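Local coordinates for putative invasin (Yersinia pseudotuberculosis IP 31758, PDB 5N40), which probably mediates bacterial adhesion to host cells, as an elongated multidomain protein that ends in a C-type lectin-like domain, at residues A104-T109 / V136-V141; I123-I128 / T198-A203; M143-V148 / L184-T189; S273-V276 / T280-S283. The protein carries 1 engineered substitution. All blocks are in the same frame, centred on the assembly; numbering follows the deposited sequence. Where two conformers were deposited one is given.

Contact 1. Residues A104-T109 / V136-V141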
loop_
_atom_site.group_PDB
_atom_site.type_symbol
_atom_site.label_atom_id
_atom_site.label_comp_id
_atom_site.label_asym_id
_atom_site.label_seq_id
_atom_site.Cartn_x
_atom_site.Cartn_y
_atom_site.Cartn_z
ATOM N N ALA A 104 -16.055 15.063 -6.457
ATOM C CA ALA A 104 -15.581 15.645 -7.697
ATOM C C ALA A 104 -14.956 14.557 -8.561
ATOM O O ALA A 104 -14.081 13.818 -8.081
ATOM C CB ALA A 104 -14.553 16.739 -7.416
ATOM N N PRO A 105 -15.377 14.410 -9.813
ATOM C CA PRO A 105 -14.661 13.497 -10.708
ATOM C C PRO A 105 -13.199 13.906 -10.806
ATOM O O PRO A 105 -12.880 15.080 -11.023
ATOM C CB PRO A 105 -15.391 13.655 -12.042
ATOM C CG PRO A 105 -16.790 14.062 -11.648
ATOM C CD PRO A 105 -16.616 14.934 -10.434
ATOM N N VAL A 106 -12.306 12.927 -10.641
ATOM C CA VAL A 106 -10.871 13.182 -10.679
ATOM C C VAL A 106 -10.156 12.107 -11.491
ATOM O O VAL A 106 -10.664 11.003 -11.704
ATOM C CB VAL A 106 -10.249 13.249 -9.270
ATOM C CG1 VAL A 106 -10.719 14.489 -8.537
ATOM C CG2 VAL A 106 -10.570 11.982 -8.476
ATOM N N ASP A 107 -8.959 12.461 -11.953
ATOM C CA ASP A 107 -7.985 11.507 -12.468
ATOM C C ASP A 107 -6.896 11.343 -11.418
ATOM O O ASP A 107 -6.396 12.338 -10.876
ATOM C CB ASP A 107 -7.344 11.972 -13.780
ATOM C CG ASP A 107 -8.346 12.189 -14.895
ATOM O OD1 ASP A 107 -9.235 11.332 -15.091
ATOM O OD2 ASP A 107 -8.212 13.221 -15.584
ATOM N N LEU A 108 -6.539 10.103 -11.134
ATOM C CA LEU A 108 -5.511 9.802 -10.151
ATOM C C LEU A 108 -4.219 9.378 -10.834
ATOM O O LEU A 108 -4.230 8.576 -11.772
ATOM C CB LEU A 108 -5.958 8.691 -9.206
ATOM C CG LEU A 108 -7.227 8.923 -8.387
ATOM C CD1 LEU A 108 -7.417 7.790 -7.387
ATOM C CD2 LEU A 108 -7.189 10.242 -7.676
ATOM N N THR A 109 -3.111 9.917 -10.342
ATOM C CA THR A 109 -1.780 9.417 -10.651
ATOM C C THR A 109 -1.187 8.836 -9.377
ATOM O O THR A 109 -1.341 9.416 -8.300
ATOM C CB THR A 109 -0.882 10.534 -11.188
ATOM O OG1 THR A 109 -1.505 11.152 -12.321
ATOM C CG2 THR A 109 0.469 9.979 -11.605
ATOM N N VAL A 136 -5.731 20.772 -12.902
ATOM C CA VAL A 136 -6.015 21.477 -11.656
ATOM C C VAL A 136 -6.054 20.462 -10.521
ATOM O O VAL A 136 -6.815 19.489 -10.571
ATOM C CB VAL A 136 -7.338 22.252 -11.743
ATOM C CG1 VAL A 136 -7.598 23.013 -10.454
ATOM C CG2 VAL A 136 -7.306 23.207 -12.923
ATOM N N VAL A 137 -5.232 20.692 -9.494
ATOM C CA VAL A 137 -5.156 19.759 -8.377
ATOM C C VAL A 137 -6.452 19.808 -7.578
ATOM O O VAL A 137 -7.115 20.852 -7.472
ATOM C CB VAL A 137 -3.942 20.060 -7.478
ATOM C CG1 VAL A 137 -2.650 19.990 -8.288
ATOM C CG2 VAL A 137 -4.089 21.408 -6.788
ATOM N N ALA A 138 -6.811 18.663 -7.004
ATOM C CA ALA A 138 -8.065 18.511 -6.274
ATOM C C ALA A 138 -7.769 18.263 -4.796
ATOM O O ALA A 138 -7.389 17.145 -4.417
ATOM C CB ALA A 138 -8.887 17.365 -6.867
ATOM N N PRO A 139 -7.888 19.268 -3.935
ATOM C CA PRO A 139 -7.625 19.059 -2.512
ATOM C C PRO A 139 -8.823 18.457 -1.795
ATOM O O PRO A 139 -9.969 18.557 -2.233
ATOM C CB PRO A 139 -7.331 20.471 -1.994
ATOM C CG PRO A 139 -8.110 21.363 -2.893
ATOM C CD PRO A 139 -8.168 20.682 -4.244
ATOM N N ASN A 140 -8.520 17.800 -0.673
ATOM C CA ASN A 140 -9.526 17.288 0.256
ATOM C C ASN A 140 -10.356 16.158 -0.345
ATOM O O ASN A 140 -11.502 15.930 0.056
ATOM C CB ASN A 140 -10.427 18.421 0.758
ATOM C CG ASN A 140 -9.651 19.465 1.546
ATOM O OD1 ASN A 140 -8.864 19.133 2.438
ATOM N ND2 ASN A 140 -9.842 20.731 1.204
ATOM N N VAL A 141 -9.768 15.407 -1.269
ATOM C CA VAL A 141 -10.414 14.244 -1.868
ATOM C C VAL A 141 -10.163 13.029 -0.979
ATOM O O VAL A 141 -9.009 12.647 -0.742
ATOM C CB VAL A 141 -9.896 13.996 -3.290
ATOM C CG1 VAL A 141 -10.429 12.668 -3.836
ATOM C CG2 VAL A 141 -10.283 15.157 -4.224
#
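Val106 holds CG1 on the backbone-nitrogen side of its CA, trans to the carbonyl carbon (chi1 -69°), and this methyl is the one that reaches Ala138 and Val141. CG2 is lodged instead between the nitrogen and the carbonyl carbon. On the facing loop, Val141 places its own CG2 beside its nitrogen (chi1 172°), so that this branch is presented to Val106. The methyl Val106 CG1 lies 3.8 Å from Ala138 CB and, more loosely, 4.4 Å from Val141 CG2. One methyl thus rests against two loop side chains, all three residues being buried.

The parts joined are the beginning of edge strand 106-112 and the irregular segment 136-141, which leads into strand 142-151. Their main chains stay well apart, with 7.5 Å between Val106 CA and Ala138 CA, a spacing bridged by side chains. Polar groups are served from other directions. The hydroxyl of Thr178 bonds to both Ala138 O and Val141 N and thereby fixes the turn of the loop, while Asp208 OD2 accepts from Val106 N at the start of the strand. Asn140, farther along the loop, bonds through ND2 to Thr76 OG1, a tie toward the preceding immunoglobulin-like domain.

The case illustrates a division of labour: both segments are hydrogen-bonded to strand 123-131, and nonpolar methyls fill the interval between them. Chemically the contact is wholly aliphatic, so dispersion and the exclusion of water, rather than directional bonding, account for its cohesion.

Contact 2. Residues I123-I128 / T198-A203. Engineered in segment 198-203: Ala203 (natural residue Lys).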
loop_
_atom_site.group_PDB
_atom_site.type_symbol
_atom_site.label_atom_id
_atom_site.label_comp_id
_atom_site.label_asym_id
_atom_site.label_seq_id
_atom_site.Cartn_x
_atom_site.Cartn_y
_atom_site.Cartn_z
ATOM N N ILE A 123 8.105 1.755 1.271
ATOM C CA ILE A 123 7.920 2.419 -0.013
ATOM C C ILE A 123 7.051 3.652 0.202
ATOM O O ILE A 123 6.019 3.591 0.886
ATOM C CB ILE A 123 7.287 1.464 -1.041
ATOM C CG1 ILE A 123 8.299 0.406 -1.468
ATOM C CG2 ILE A 123 6.798 2.228 -2.283
ATOM C CD1 ILE A 123 7.702 -0.732 -2.290
ATOM N N SER A 124 7.470 4.771 -0.378
ATOM C CA SER A 124 6.700 6.006 -0.326
ATOM C C SER A 124 5.762 6.041 -1.526
ATOM O O SER A 124 6.216 6.047 -2.673
ATOM C CB SER A 124 7.623 7.222 -0.327
ATOM O OG SER A 124 6.884 8.420 -0.147
ATOM N N LEU A 125 4.462 6.051 -1.259
ATOM C CA LEU A 125 3.434 5.998 -2.289
ATOM C C LEU A 125 2.673 7.312 -2.263
ATOM O O LEU A 125 2.144 7.701 -1.216
ATOM C CB LEU A 125 2.491 4.813 -2.054
ATOM C CG LEU A 125 1.422 4.475 -3.101
ATOM C CD1 LEU A 125 0.985 3.033 -2.922
ATOM C CD2 LEU A 125 0.218 5.400 -3.023
ATOM N N THR A 126 2.631 7.998 -3.407
ATOM C CA THR A 126 1.937 9.274 -3.538
ATOM C C THR A 126 0.795 9.162 -4.541
ATOM O O THR A 126 0.999 8.731 -5.680
ATOM C CB THR A 126 2.902 10.380 -3.978
ATOM O OG1 THR A 126 3.940 10.532 -3.001
ATOM C CG2 THR A 126 2.171 11.700 -4.153
ATOM N N VAL A 127 -0.397 9.562 -4.110
ATOM C CA VAL A 127 -1.559 9.726 -4.984
ATOM C C VAL A 127 -1.699 11.203 -5.302
ATOM O O VAL A 127 -1.715 12.037 -4.389
ATOM C CB VAL A 127 -2.846 9.197 -4.319
ATOM C CG1 VAL A 127 -4.026 9.285 -5.297
ATOM C CG2 VAL A 127 -2.665 7.779 -3.804
ATOM N N ILE A 128 -1.819 11.531 -6.588
ATOM C CA ILE A 128 -2.071 12.897 -7.031
ATOM C C ILE A 128 -3.432 12.905 -7.709
ATOM O O ILE A 128 -3.661 12.135 -8.651
ATOM C CB ILE A 128 -0.995 13.410 -7.999
ATOM C CG1 ILE A 128 0.400 13.247 -7.396
ATOM C CG2 ILE A 128 -1.285 14.873 -8.376
ATOM C CD1 ILE A 128 1.519 13.555 -8.362
ATOM N N THR A 198 2.485 -6.880 -4.782
ATOM C CA THR A 198 1.110 -6.570 -4.421
ATOM C C THR A 198 0.632 -5.388 -5.252
ATOM O O THR A 198 1.307 -4.357 -5.323
ATOM C CB THR A 198 0.994 -6.252 -2.931
ATOM O OG1 THR A 198 1.478 -7.367 -2.168
ATOM C CG2 THR A 198 -0.464 -5.958 -2.545
ATOM N N THR A 199 -0.532 -5.537 -5.872
ATOM C CA THR A 199 -1.156 -4.436 -6.592
ATOM C C THR A 199 -2.088 -3.719 -5.628
ATOM O O THR A 199 -3.068 -4.303 -5.150
ATOM C CB THR A 199 -1.919 -4.938 -7.814
ATOM O OG1 THR A 199 -1.025 -5.637 -8.686
ATOM C CG2 THR A 199 -2.551 -3.767 -8.558
ATOM N N LEU A 200 -1.772 -2.468 -5.327
ATOM C CA LEU A 200 -2.615 -1.614 -4.502
ATOM C C LEU A 200 -3.431 -0.689 -5.393
ATOM O O LEU A 200 -2.880 -0.040 -6.285
ATOM C CB LEU A 200 -1.776 -0.779 -3.539
ATOM C CG LEU A 200 -1.130 -1.555 -2.387
ATOM C CD1 LEU A 200 -0.210 -0.657 -1.590
ATOM C CD2 LEU A 200 -2.203 -2.152 -1.477
ATOM N N ARG A 201 -4.732 -0.615 -5.140
ATOM C CA ARG A 201 -5.608 0.294 -5.878
ATOM C C ARG A 201 -6.003 1.464 -4.985
ATOM O O ARG A 201 -6.565 1.272 -3.901
ATOM C CB ARG A 201 -6.855 -0.420 -6.388
ATOM C CG ARG A 201 -7.740 0.477 -7.236
ATOM C CD ARG A 201 -8.684 -0.351 -8.061
ATOM N NE ARG A 201 -9.699 -0.999 -7.244
ATOM C CZ ARG A 201 -10.650 -1.782 -7.738
ATOM N NH1 ARG A 201 -10.695 -2.020 -9.040
ATOM N NH2 ARG A 201 -11.545 -2.333 -6.933
ATOM N N ALA A 202 -5.689 2.670 -5.438
ATOM C CA ALA A 202 -6.163 3.890 -4.806
ATOM C C ALA A 202 -7.518 4.254 -5.397
ATOM O O ALA A 202 -7.663 4.310 -6.618
ATOM C CB ALA A 202 -5.162 5.023 -5.026
ATOM N N ALA A 203 -8.506 4.479 -4.532
ATOM C CA ALA A 203 -9.847 4.868 -4.948
ATOM C C ALA A 203 -10.244 6.181 -4.285
ATOM O O ALA A 203 -10.239 6.292 -3.053
ATOM C CB ALA A 203 -10.868 3.786 -4.599
#
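Neither face nor edge of a flat group enters where Leu125 meets Leu200 and Val127 meets Ala202; branched aliphatic chains and one methyl do all the touching. The ring of Phe145, on the strand beside 198-203, packs against Leu125, and that of Phe216 against Ile123.

Leu125 and Leu200 approach at a slant and meet through single methyls, with Leu125 CD1 4.1 Å from Leu200 CD1. Leu125 carries CG trans to its nitrogen (chi1 -174°), whereas Leu200 swings CG to the nitrogen side (chi1 -71°); in both, CD1 continues the chain in an extended course, which is why the CD1 methyls meet. Two residues on, Val127 CG2 rests on Ala202 CB at 3.9 Å. The smallness of the alanine goes with a nearer approach of the strands here: Val127 CA and Ala202 CA are 7.4 Å apart, against 10.0 Å between Leu125 CA and Leu200 CA.

All four touching residues are buried, and their alternation with outward-facing neighbours follows the strand repeat. Arg201, for example, forms a salt bridge with Glu146 on the outer surface. Two strands from different sheets, meeting through apolar side chains, contribute to the hydrophobic core, an arrangement characteristic of an immunoglobulin-like beta sandwich.

Contact 3. Residues M143-V148 / L184-T189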
loop_
_atom_site.group_PDB
_atom_site.type_symbol
_atom_site.label_atom_id
_atom_site.label_comp_id
_atom_site.label_asym_id
_atom_site.label_seq_id
_atom_site.Cartn_x
_atom_site.Cartn_y
_atom_site.Cartn_z
ATOM N N MET A 143 -9.685 9.298 0.153
ATOM C CA MET A 143 -8.973 8.219 -0.519
ATOM C C MET A 143 -9.012 6.953 0.323
ATOM O O MET A 143 -8.954 7.013 1.555
ATOM C CB MET A 143 -7.514 8.612 -0.777
ATOM C CG MET A 143 -6.887 7.940 -1.993
ATOM S SD MET A 143 -7.574 8.492 -3.569
ATOM C CE MET A 143 -7.224 10.247 -3.522
ATOM N N THR A 144 -9.101 5.803 -0.350
ATOM C CA THR A 144 -8.933 4.501 0.286
ATOM C C THR A 144 -7.973 3.669 -0.556
ATOM O O THR A 144 -7.677 3.996 -1.709
ATOM C CB THR A 144 -10.253 3.740 0.449
ATOM O OG1 THR A 144 -10.772 3.417 -0.840
ATOM C CG2 THR A 144 -11.274 4.557 1.235
ATOM N N PHE A 145 -7.487 2.578 0.031
ATOM C CA PHE A 145 -6.593 1.653 -0.650
ATOM C C PHE A 145 -7.120 0.230 -0.538
ATOM O O PHE A 145 -7.670 -0.169 0.492
ATOM C CB PHE A 145 -5.168 1.708 -0.077
ATOM C CG PHE A 145 -4.493 3.025 -0.282
ATOM C CD1 PHE A 145 -3.857 3.311 -1.480
ATOM C CD2 PHE A 145 -4.506 3.986 0.708
ATOM C CE1 PHE A 145 -3.239 4.523 -1.679
ATOM C CE2 PHE A 145 -3.881 5.203 0.513
ATOM C CZ PHE A 145 -3.255 5.471 -0.690
ATOM N N GLU A 146 -6.904 -0.541 -1.601
ATOM C CA GLU A 146 -7.362 -1.923 -1.668
ATOM C C GLU A 146 -6.324 -2.783 -2.371
ATOM O O GLU A 146 -5.859 -2.435 -3.460
ATOM C CB GLU A 146 -8.703 -2.010 -2.409
ATOM C CG GLU A 146 -9.347 -3.380 -2.351
ATOM C CD GLU A 146 -10.723 -3.408 -2.984
ATOM O OE1 GLU A 146 -11.052 -2.481 -3.752
ATOM O OE2 GLU A 146 -11.472 -4.365 -2.711
ATOM N N GLN A 147 -5.961 -3.903 -1.747
ATOM C CA GLN A 147 -5.156 -4.911 -2.426
ATOM C C GLN A 147 -6.020 -5.625 -3.456
ATOM O O GLN A 147 -7.067 -6.175 -3.109
ATOM C CB GLN A 147 -4.583 -5.898 -1.406
ATOM C CG GLN A 147 -3.830 -7.077 -2.017
ATOM C CD GLN A 147 -4.722 -8.267 -2.338
ATOM O OE1 GLN A 147 -4.996 -8.561 -3.504
ATOM N NE2 GLN A 147 -5.155 -8.977 -1.300
ATOM N N VAL A 148 -5.599 -5.604 -4.723
ATOM C CA VAL A 148 -6.372 -6.205 -5.805
ATOM C C VAL A 148 -5.628 -7.317 -6.533
ATOM O O VAL A 148 -6.232 -7.983 -7.381
ATOM C CB VAL A 148 -6.855 -5.140 -6.820
ATOM C CG1 VAL A 148 -7.802 -4.144 -6.158
ATOM C CG2 VAL A 148 -5.674 -4.419 -7.463
ATOM N N LEU A 184 -1.561 12.909 -1.710
ATOM C CA LEU A 184 -1.603 12.106 -0.491
ATOM C C LEU A 184 -0.420 11.153 -0.542
ATOM O O LEU A 184 -0.340 10.324 -1.453
ATOM C CB LEU A 184 -2.918 11.328 -0.387
ATOM C CG LEU A 184 -2.988 10.227 0.675
ATOM C CD1 LEU A 184 -2.813 10.810 2.061
ATOM C CD2 LEU A 184 -4.301 9.458 0.571
ATOM N N THR A 185 0.489 11.263 0.426
ATOM C CA THR A 185 1.658 10.389 0.491
ATOM C C THR A 185 1.582 9.531 1.746
ATOM O O THR A 185 1.346 10.044 2.848
ATOM C CB THR A 185 2.963 11.188 0.466
ATOM O OG1 THR A 185 3.085 11.877 -0.787
ATOM C CG2 THR A 185 4.173 10.267 0.627
ATOM N N VAL A 186 1.794 8.223 1.573
ATOM C CA VAL A 186 1.703 7.265 2.664
ATOM C C VAL A 186 2.920 6.349 2.627
ATOM O O VAL A 186 3.601 6.211 1.606
ATOM C CB VAL A 186 0.404 6.432 2.600
ATOM C CG1 VAL A 186 -0.814 7.348 2.654
ATOM C CG2 VAL A 186 0.366 5.568 1.345
ATOM N N SER A 187 3.175 5.716 3.768
ATOM C CA SER A 187 4.291 4.799 3.943
ATOM C C SER A 187 3.777 3.366 3.889
ATOM O O SER A 187 2.912 2.981 4.688
ATOM C CB SER A 187 4.998 5.071 5.268
ATOM O OG SER A 187 6.130 4.239 5.407
ATOM N N VAL A 188 4.311 2.581 2.954
ATOM C CA VAL A 188 3.869 1.211 2.709
ATOM C C VAL A 188 4.953 0.248 3.176
ATOM O O VAL A 188 6.121 0.395 2.798
ATOM C CB VAL A 188 3.560 0.975 1.222
ATOM C CG1 VAL A 188 2.948 -0.407 1.024
ATOM C CG2 VAL A 188 2.635 2.059 0.691
ATOM N N THR A 189 4.555 -0.764 3.950
ATOM C CA THR A 189 5.460 -1.799 4.438
ATOM C C THR A 189 4.790 -3.163 4.310
ATOM O O THR A 189 3.569 -3.270 4.191
ATOM C CB THR A 189 5.869 -1.572 5.902
ATOM O OG1 THR A 189 4.694 -1.462 6.715
ATOM C CG2 THR A 189 6.727 -0.318 6.052
#
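Met143 and Leu184 supply the purely aliphatic part of the contact, passing each other in opposite directions with Met143 CB 3.6 Å from Leu184 CD2. The reach of that methyl follows from the leucine torsions: CG stands trans to the nitrogen (chi1 168°), and a chi2 of 62° for CD1 leaves CD2 fully extended from the backbone. At this end the strands are nearer, with 8.3 Å between Met143 CA and Leu184 CA.

The aromatic part belongs to Phe145. Its ring takes two methyls, both at an oblique angle to the ring: Leu184 CD2 lies 4.3 Å from Phe145 CE2, and Val186 CG2 lies 4.2 Å from Phe145 CZ. Phenylalanine and valine point at one another from opposing strands, and the larger ring spans the wider gap, 10.5 Å between Phe145 CA and Val186 CA. Leu184 CD2 therefore serves both partners, lying against the methionine stem and against the ring. Beyond the two segments, Phe145 also makes an edge-to-face stack with Phe174.

Polar interactions lie on the outer surfaces, where Thr185 OG1 pairs with Thr126 OG1. The sides of the sheets that face each other carry the carbon-rich groups: Met143 and Phe145 are buried, while Leu184 and Val186 keep some exposure.

Segments 143-148 and 184-189 belong to different sheets, with axes 10.2 Å apart at closest approach and directions differing by 40°. Strand 142-151 is hydrogen-bonded to strand 197-204 in one layer and strand 183-189 to strand 123-131 in the other, while Ile166 of the short strand 165-166 packs on both Phe145 and Val186.

Contact 4. Residues S273-V276 / T280-S283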
loop_
_atom_site.group_PDB
_atom_site.type_symbol
_atom_site.label_atom_id
_atom_site.label_comp_id
_atom_site.label_asym_id
_atom_site.label_seq_id
_atom_site.Cartn_x
_atom_site.Cartn_y
_atom_site.Cartn_z
ATOM N N SER A 273 31.363 -35.931 -4.829
ATOM C CA SER A 273 32.083 -35.859 -6.098
ATOM C C SER A 273 31.513 -34.770 -7.001
ATOM O O SER A 273 32.264 -34.075 -7.695
ATOM C CB SER A 273 32.054 -37.219 -6.797
ATOM O OG SER A 273 30.730 -37.625 -7.073
ATOM N N GLN A 274 30.188 -34.604 -7.004
ATOM C CA GLN A 274 29.579 -33.536 -7.792
ATOM C C GLN A 274 30.027 -32.168 -7.301
ATOM O O GLN A 274 30.293 -31.264 -8.103
ATOM C CB GLN A 274 28.058 -33.629 -7.720
ATOM C CG GLN A 274 27.433 -34.754 -8.504
ATOM C CD GLN A 274 25.942 -34.820 -8.258
ATOM O OE1 GLN A 274 25.496 -34.885 -7.109
ATOM N NE2 GLN A 274 25.157 -34.770 -9.331
ATOM N N ALA A 275 30.091 -31.991 -5.981
ATOM C CA ALA A 275 30.466 -30.698 -5.421
ATOM C C ALA A 275 31.874 -30.303 -5.846
ATOM O O ALA A 275 32.096 -29.202 -6.358
ATOM C CB ALA A 275 30.359 -30.743 -3.898
ATOM N N VAL A 276 32.845 -31.197 -5.643
ATOM C CA VAL A 276 34.232 -30.848 -5.923
ATOM C C VAL A 276 34.461 -30.679 -7.417
ATOM O O VAL A 276 35.354 -29.934 -7.832
ATOM C CB VAL A 276 35.181 -31.900 -5.320
ATOM C CG1 VAL A 276 34.962 -32.000 -3.828
ATOM C CG2 VAL A 276 34.980 -33.258 -5.984
ATOM N N THR A 280 35.392 -25.133 -5.657
ATOM C CA THR A 280 36.155 -25.370 -4.438
ATOM C C THR A 280 35.194 -25.422 -3.257
ATOM O O THR A 280 34.432 -24.476 -3.028
ATOM C CB THR A 280 37.194 -24.268 -4.231
ATOM O OG1 THR A 280 38.080 -24.219 -5.355
ATOM C CG2 THR A 280 38.002 -24.513 -2.960
ATOM N N VAL A 281 35.232 -26.517 -2.504
ATOM C CA VAL A 281 34.364 -26.681 -1.340
ATOM C C VAL A 281 35.115 -26.176 -0.114
ATOM O O VAL A 281 36.272 -26.574 0.104
ATOM C CB VAL A 281 33.926 -28.145 -1.182
ATOM C CG1 VAL A 281 33.032 -28.322 0.035
ATOM C CG2 VAL A 281 33.216 -28.612 -2.437
ATOM N N PRO A 282 34.533 -25.301 0.704
ATOM C CA PRO A 282 35.267 -24.801 1.871
ATOM C C PRO A 282 35.517 -25.902 2.893
ATOM O O PRO A 282 34.842 -26.934 2.932
ATOM C CB PRO A 282 34.351 -23.706 2.434
ATOM C CG PRO A 282 32.987 -24.064 1.939
ATOM C CD PRO A 282 33.200 -24.680 0.587
ATOM N N SER A 283 36.530 -25.677 3.723
ATOM C CA SER A 283 36.791 -26.596 4.814
ATOM C C SER A 283 35.681 -26.495 5.856
ATOM O O SER A 283 34.924 -25.522 5.904
ATOM C CB SER A 283 38.146 -26.298 5.460
ATOM O OG SER A 283 38.116 -25.050 6.138
#
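Ala275 and Val276 have helical backbones, whereas Val281 sits in an extended loop, with phi/psi of -92°/129°. Past the helix the chain turns off across its end, with Val276 CA and Thr280 CA 6.0 Å apart, and only the side chain of Val281 reaches back. Thr280 sends its side chain away from the helix, and Val281, the next residue, turns its own toward it.

Val281 carries the contact through a single branch. With CG1 trans to the nitrogen (chi1 180°), CG2 falls on the nitrogen side and is aimed at the helix. There it lies 3.9 Å from Ala275 CB and 4.0 Å from the carbonyl carbon Ala275 C, covering both the side chain and the main chain of that residue. Val276 CG1 approaches the same methyl at 4.1 Å, the two valines meeting at a slant. Ala275 and Val281 are buried, whereas Val276 is exposed, so the contact runs from the interior to the surface. Val348 also packs on Ala275.

Both ends of the loop are held independently. The Ser283 side chain caps a backbone N in the first turn of helix 284-293, and Gln286 OE1 accepts from Ser283 N in return, in the manner of a capping box. The connection between helix 272-278 and helix 284-293 is thus tied to the C-terminal residues by the Cys279-Cys350 disulfide, just before Thr280, and by the Thr280-Ser351 backbone bond, within the C-type lectin-like fold of the adhesion domain.

In the fold
From the N terminus, strands 13-22 to 90-102 form a first sheet-rich domain, after which contact 1 opens at 104-109. Contact 2 opens at 123-128 before contact 1 closes at 136-141, so the two loops cross. Contact 3 then opens and closes, from 143-148 to 184-189, wholly inside the loop that contact 2 completes at 198-203. Contacts 2 and 3 have centres 5 Å apart and both join the two layers of the second sandwich, while contact 1 lies at the end of that sandwich nearer the first domain. Contact 4 closes a short local loop in the lectin-like domain, its nearest atoms about 35 Å from contacts 2 and 3.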